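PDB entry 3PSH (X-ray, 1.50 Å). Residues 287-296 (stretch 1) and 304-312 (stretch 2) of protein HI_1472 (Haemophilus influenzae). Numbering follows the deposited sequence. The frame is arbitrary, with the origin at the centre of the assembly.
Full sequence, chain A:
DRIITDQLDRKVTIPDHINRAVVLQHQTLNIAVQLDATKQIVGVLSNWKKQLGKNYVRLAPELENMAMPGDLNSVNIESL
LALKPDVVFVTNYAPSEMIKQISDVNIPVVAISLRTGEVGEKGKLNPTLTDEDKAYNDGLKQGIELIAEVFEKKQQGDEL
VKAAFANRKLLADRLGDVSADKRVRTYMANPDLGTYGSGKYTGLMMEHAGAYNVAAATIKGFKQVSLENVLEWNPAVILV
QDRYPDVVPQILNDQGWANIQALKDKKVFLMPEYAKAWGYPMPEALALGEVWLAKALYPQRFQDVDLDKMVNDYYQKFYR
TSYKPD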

ATOM      1  N   ALA A 287       2.570   7.251   8.212  1.00 12.00           N
ATOM      2  CA  ALA A 287       3.419   7.854   9.212  1.00 12.46           C
ATOM      3  C   ALA A 287       4.451   8.848   8.556  1.00 15.23           C
ATOM      4  O   ALA A 287       4.663  10.025   9.002  1.00 15.75           O
ATOM      5  CB  ALA A 287       4.084   6.776   9.989  1.00 15.69           C
ATOM      6  N   LEU A 288       5.102   8.364   7.510  1.00 13.21           N
ATOM      7  CA  LEU A 288       6.150   9.102   6.870  1.00 15.06           C
ATOM      8  C   LEU A 288       5.689   9.736   5.522  1.00 15.14           C
ATOM      9  O   LEU A 288       6.081  10.872   5.147  1.00 15.54           O
ATOM     10  CB  LEU A 288       7.373   8.126   6.654  1.00 15.43           C
ATOM     11  CG  LEU A 288       7.818   7.336   7.901  1.00 14.86           C
ATOM     12  CD1 LEU A 288       8.973   6.360   7.495  1.00 15.46           C
ATOM     13  CD2 LEU A 288       8.326   8.282   9.013  1.00 16.26           C
ATOM     14  N   GLY A 289       4.978   8.960   4.716  1.00 15.21           N
ATOM     15  CA  GLY A 289       4.643   9.404   3.410  1.00 13.98           C
ATOM     16  C   GLY A 289       3.794  10.684   3.438  1.00 14.70           C
ATOM     17  O   GLY A 289       4.043  11.565   2.624  1.00 13.77           O
ATOM     18  N   GLU A 290       2.726  10.717   4.235  1.00 13.39           N
ATOM     19  CA  GLU A 290       1.857  11.896   4.245  1.00 12.42           C
ATOM     20  C   GLU A 290       2.622  13.126   4.753  1.00 12.09           C
ATOM     21  O   GLU A 290       2.442  14.237   4.252  1.00 13.69           O
ATOM     22  CB  GLU A 290       0.657  11.667   5.147  1.00 13.31           C
ATOM     23  CG  GLU A 290      -0.251  10.611   4.506  1.00 12.22           C
ATOM     24  CD  GLU A 290      -1.510  10.299   5.350  1.00 13.80           C
ATOM     25  OE1 GLU A 290      -1.720  10.867   6.448  1.00 14.45           O
ATOM     26  OE2 GLU A 290      -2.275   9.333   4.910  1.00 13.65           O
ATOM     27  N   VAL A 291       3.568  12.903   5.653  1.00 14.30           N
ATOM     28  CA  VAL A 291       4.398  14.039   6.191  1.00 14.35           C
ATOM     29  C   VAL A 291       5.340  14.490   5.025  1.00 15.21           C
ATOM     30  O   VAL A 291       5.443  15.714   4.747  1.00 13.44           O
ATOM     31  CB  VAL A 291       5.197  13.670   7.470  1.00 13.67           C
ATOM     32  CG1 VAL A 291       6.061  14.863   7.924  1.00 16.81           C
ATOM     33  CG2 VAL A 291       4.219  13.213   8.615  1.00 14.62           C
ATOM     34  N   TRP A 292       6.003  13.547   4.305  1.00 13.65           N
ATOM     35  CA  TRP A 292       6.752  13.985   3.111  1.00 12.99           C
ATOM     36  C   TRP A 292       5.956  14.826   2.129  1.00 11.75           C
ATOM     37  O   TRP A 292       6.453  15.921   1.677  1.00 13.80           O
ATOM     38  CB  TRP A 292       7.350  12.771   2.397  1.00 13.96           C
ATOM     39  CG  TRP A 292       8.176  13.198   1.173  1.00 14.84           C
ATOM     40  CD1 TRP A 292       9.507  13.450   1.158  1.00 14.25           C
ATOM     41  CD2 TRP A 292       7.732  13.265  -0.178  1.00 16.99           C
ATOM     42  NE1 TRP A 292       9.931  13.768  -0.111  1.00 12.33           N
ATOM     43  CE2 TRP A 292       8.853  13.669  -0.971  1.00 12.71           C
ATOM     44  CE3 TRP A 292       6.453  13.104  -0.812  1.00 12.64           C
ATOM     45  CZ2 TRP A 292       8.724  13.898  -2.373  1.00 16.03           C
ATOM     46  CZ3 TRP A 292       6.324  13.367  -2.233  1.00 12.78           C
ATOM     47  CH2 TRP A 292       7.483  13.737  -2.978  1.00 18.62           C
ATOM     48  N   LEU A 293       4.723  14.367   1.788  1.00 12.73           N
ATOM     49  CA  LEU A 293       4.001  15.083   0.756  1.00 11.83           C
ATOM     50  C   LEU A 293       3.568  16.471   1.346  1.00 11.22           C
ATOM     51  O   LEU A 293       3.570  17.496   0.621  1.00 14.23           O
ATOM     52  CB  LEU A 293       2.761  14.261   0.292  1.00 12.48           C
ATOM     53  CG  LEU A 293       1.910  14.884  -0.798  1.00 11.88           C
ATOM     54  CD1 LEU A 293       2.730  15.147  -2.079  1.00 15.98           C
ATOM     55  CD2 LEU A 293       0.753  13.890  -1.081  1.00 16.28           C
ATOM     56  N   ALA A 294       3.183  16.481   2.636  1.00 14.09           N
ATOM     57  CA  ALA A 294       2.731  17.755   3.271  1.00 12.81           C
ATOM     58  C   ALA A 294       3.911  18.722   3.211  1.00 14.30           C
ATOM     59  O   ALA A 294       3.720  19.884   2.859  1.00 13.83           O
ATOM     60  CB  ALA A 294       2.304  17.535   4.687  1.00 13.72           C
ATOM     61  N   LYS A 295       5.142  18.265   3.537  1.00 12.85           N
ATOM     62  CA  LYS A 295       6.287  19.160   3.594  1.00 14.40           C
ATOM     63  C   LYS A 295       6.689  19.619   2.191  1.00 12.43           C
ATOM     64  O   LYS A 295       7.253  20.727   2.003  1.00 13.42           O
ATOM     65  CB  LYS A 295       7.531  18.496   4.262  1.00 16.00           C
ATOM     66  CG  LYS A 295       7.497  18.174   5.657  1.00 17.37           C
ATOM     67  CD  LYS A 295       8.906  17.627   6.192  1.00 17.14           C
ATOM     68  CE  LYS A 295      10.226  18.508   5.979  1.00 20.10           C
ATOM     69  NZ  LYS A 295      10.335  19.632   6.983  1.00 21.10           N
ATOM     70  N   ALA A 296       6.510  18.730   1.206  1.00 10.92           N
ATOM     71  CA  ALA A 296       6.831  19.050  -0.159  1.00 12.52           C
ATOM     72  C   ALA A 296       5.915  20.186  -0.652  1.00 14.43           C
ATOM     73  O   ALA A 296       6.326  21.034  -1.436  1.00 16.09           O
ATOM     74  CB  ALA A 296       6.717  17.755  -1.074  1.00 16.68           C
ATOM     75  N   ASP A 304      10.037  22.920  11.283  1.00 18.24           N
ATOM     76  CA  ASP A 304      10.382  22.283  12.535  1.00 17.60           C
ATOM     77  C   ASP A 304      10.289  20.771  12.474  1.00 19.72           C
ATOM     78  O   ASP A 304      10.635  20.119  13.461  1.00 20.37           O
ATOM     79  CB  ASP A 304       9.476  22.642  13.767  1.00 18.78           C
ATOM     80  CG  ASP A 304       7.976  22.434  13.486  1.00 18.97           C
ATOM     81  OD1 ASP A 304       7.583  22.839  12.341  1.00 19.01           O
ATOM     82  OD2 ASP A 304       7.198  22.034  14.371  1.00 23.52           O
ATOM     83  N   VAL A 305       9.682  20.240  11.416  1.00 18.15           N
ATOM     84  CA  VAL A 305       9.438  18.755  11.379  1.00 19.30           C
ATOM     85  C   VAL A 305      10.635  18.101  10.731  1.00 17.82           C
ATOM     86  O   VAL A 305      10.853  18.240   9.529  1.00 21.32           O
ATOM     87  CB  VAL A 305       8.150  18.454  10.591  1.00 19.83           C
ATOM     88  CG1 VAL A 305       7.963  16.962  10.437  1.00 22.72           C
ATOM     89  CG2 VAL A 305       6.961  19.059  11.393  1.00 21.68           C
ATOM     90  N   ASP A 306      11.423  17.396  11.546  1.00 19.15           N
ATOM     91  CA  ASP A 306      12.680  16.768  11.105  1.00 19.22           C
ATOM     92  C   ASP A 306      12.310  15.414  10.437  1.00 15.97           C
ATOM     93  O   ASP A 306      12.213  14.381  11.115  1.00 18.95           O
ATOM     94  CB  ASP A 306      13.632  16.521  12.269  1.00 20.09           C
ATOM     95  CG  ASP A 306      14.962  15.889  11.820  1.00 22.75           C
ATOM     96  OD1 ASP A 306      15.142  15.417  10.630  1.00 24.91           O
ATOM     97  OD2 ASP A 306      15.894  15.940  12.664  1.00 30.93           O
ATOM     98  N   LEU A 307      11.884  15.454   9.201  1.00 17.83           N
ATOM     99  CA  LEU A 307      11.413  14.170   8.567  1.00 18.47           C
ATOM    100  C   LEU A 307      12.553  13.135   8.464  1.00 18.88           C
ATOM    101  O   LEU A 307      12.328  11.912   8.550  1.00 18.04           O
ATOM    102  CB  LEU A 307      10.807  14.486   7.174  1.00 19.70           C
ATOM    103  CG  LEU A 307      10.279  13.227   6.452  1.00 19.61           C
ATOM    104  CD1 LEU A 307       9.270  12.531   7.300  1.00 20.56           C
ATOM    105  CD2 LEU A 307       9.637  13.550   5.198  1.00 24.21           C
ATOM    106  N   ASP A 308      13.783  13.583   8.245  1.00 19.33           N
ATOM    107  CA  ASP A 308      14.905  12.617   8.109  1.00 21.48           C
ATOM    108  C   ASP A 308      14.968  11.751   9.349  1.00 18.39           C
ATOM    109  O   ASP A 308      15.247  10.503   9.279  1.00 19.57           O
ATOM    110  CB  ASP A 308      16.256  13.359   7.944  1.00 20.92           C
ATOM    111  CG  ASP A 308      16.418  13.946   6.574  1.00 28.44           C
ATOM    112  OD1 ASP A 308      15.705  13.535   5.624  1.00 25.36           O
ATOM    113  OD2 ASP A 308      17.212  14.909   6.456  1.00 31.43           O
ATOM    114  N   LYS A 309      14.794  12.366  10.529  1.00 18.60           N
ATOM    115  CA  LYS A 309      14.903  11.632  11.834  1.00 21.07           C
ATOM    116  C   LYS A 309      13.682  10.745  12.001  1.00 20.54           C
ATOM    117  O   LYS A 309      13.748   9.619  12.565  1.00 21.59           O
ATOM    118  CB  LYS A 309      15.044  12.627  13.018  1.00 21.76           C
ATOM    119  CG  LYS A 309      14.985  12.101  14.442  1.00 26.42           C
ATOM    120  CD  LYS A 309      15.499  13.191  15.460  1.00 31.12           C
ATOM    121  CE  LYS A 309      15.496  12.667  16.931  1.00 37.06           C
ATOM    122  NZ  LYS A 309      14.233  11.917  17.269  1.00 36.72           N
ATOM    123  N   MET A 310      12.532  11.276  11.562  1.00 21.00           N
ATOM    124  CA  MET A 310      11.307  10.528  11.725  1.00 19.70           C
ATOM    125  C   MET A 310      11.535   9.243  10.913  1.00 18.64           C
ATOM    126  O   MET A 310      11.183   8.120  11.370  1.00 18.28           O
ATOM    127  CB  MET A 310      10.098  11.305  11.214  1.00 18.48           C
ATOM    128  CG  MET A 310       9.532  12.221  12.258  1.00 24.64           C
ATOM    129  SD  MET A 310       8.109  13.037  11.378  1.00 29.00           S
ATOM    130  CE  MET A 310       7.538  14.089  12.764  1.00 35.91           C
ATOM    131  N   VAL A 311      12.077   9.391   9.705  1.00 17.78           N
ATOM    132  CA  VAL A 311      12.240   8.221   8.796  1.00 17.94           C
ATOM    133  C   VAL A 311      13.270   7.224   9.312  1.00 19.31           C
ATOM    134  O   VAL A 311      13.045   5.967   9.313  1.00 17.21           O
ATOM    135  CB  VAL A 311      12.638   8.703   7.375  1.00 16.91           C
ATOM    136  CG1 VAL A 311      13.055   7.467   6.486  1.00 17.25           C
ATOM    137  CG2 VAL A 311      11.549   9.515   6.682  1.00 18.01           C
ATOM    138  N   ASN A 312      14.370   7.785   9.811  1.00 19.02           N
ATOM    139  CA  ASN A 312      15.401   6.927  10.421  1.00 21.41           C
ATOM    140  C   ASN A 312      14.893   6.101  11.614  1.00 21.19           C
ATOM    141  O   ASN A 312      15.127   4.855  11.640  1.00 20.35           O
ATOM    142  CB  ASN A 312      16.605   7.703  10.903  1.00 23.99           C
ATOM    143  CG  ASN A 312      17.706   6.754  11.411  1.00 30.15           C
ATOM    144  OD1 ASN A 312      18.228   5.939  10.617  1.00 35.78           O
ATOM    145  ND2 ASN A 312      18.021   6.804  12.726  1.00 31.94           N
TER

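Helix 287-296 packs against a loop, 304-306, and the helix that follows it, 307-312. The two helices run nearly antiparallel, with 166° between their N-to-C directions and a closest axial approach of 10.2 Å. Their register runs in opposite senses along the chain: Leu288 lies nearest Val311 (CA to CA 6.4 Å), Trp292 nearest Leu307 (CA to CA 7.2 Å) and Lys295 nearest Val305 (CA to CA 8.4 Å). From Leu288 to Lys295 the contacting residues, 288, 291, 292 and 295, recur at the three- and four-residue spacing that keeps one face of a helix turned to its partner. Gly289 lies off this face.

Leu307 is the centre of the contact. Its side chain fits as a knob into the hole formed by Leu288, Val291, Trp292 and Lys295. With chi1 t and chi2 p, its two methyls reach different walls: CD1 lies 4.0 Å from Val291 CG1 and 4.2 Å from Leu288 O, whereas CD2 lies 3.6 Å from Trp292 CA and 3.7 Å from Trp292 CB. The same CD2 stands at the edge of the indole, near its plane. Trp292 therefore offers Leu307 chiefly its backbone and CB; its CA-to-CB bond points sideways, and chi1 t carries the ring away from the second stretch.

Leu288, in the m, t rotamer, fills the end of the contact beside Met310 and Val311. Its CD2 reaches 3.7 Å from Met310 O and 4.1 Å from Met310 CB, and its CD1 lies 4.2 Å from Val311 CG2. Val311 points sideways, and Leu288 CD2 also lies 3.9 Å from Val311 CA. Val291, with chi1 t, directs CG1 into a largely apolar pocket, 3.8 Å from Val305 CG1 and 4.4 Å from Met310 SD. Chi1 at -86° and chi2 t place the Met310 sulfur near Val291; chi3, also t, sets only the terminal methyl, CE. The side-chain pairs here are apolar and meet by van der Waals contact; Met310 O is a carbonyl oxygen, touched by a methyl without a hydrogen bond.

Lys295 combines both kinds of chemistry. Its chain begins m, t, so that CD passes 3.8 Å from Leu307 CB, and then bends with chi3 and chi4 both p. The bend leaves the amine on Val305, where NZ donates a 2.9 Å hydrogen bond to Val305 O, the sole hydrogen bond between the stretches. The methylenes thus cover an apolar neighbour while the charged end meets a carbonyl in the loop. Val305 itself points toward the first helix, chi1 t, so its side chain packs inward while its carbonyl accepts the lysine.

Asp306 turns away from the contact and caps the second helix. With chi1 t, its OD1 accepts from Lys309 N at 3.1 Å, satisfying an amide in the first turn; Met310 N to Asp306 O, 3.2 Å, adds a backbone bond. Leu307, the next residue, is thus held at the start of the helix that presents it to the hole.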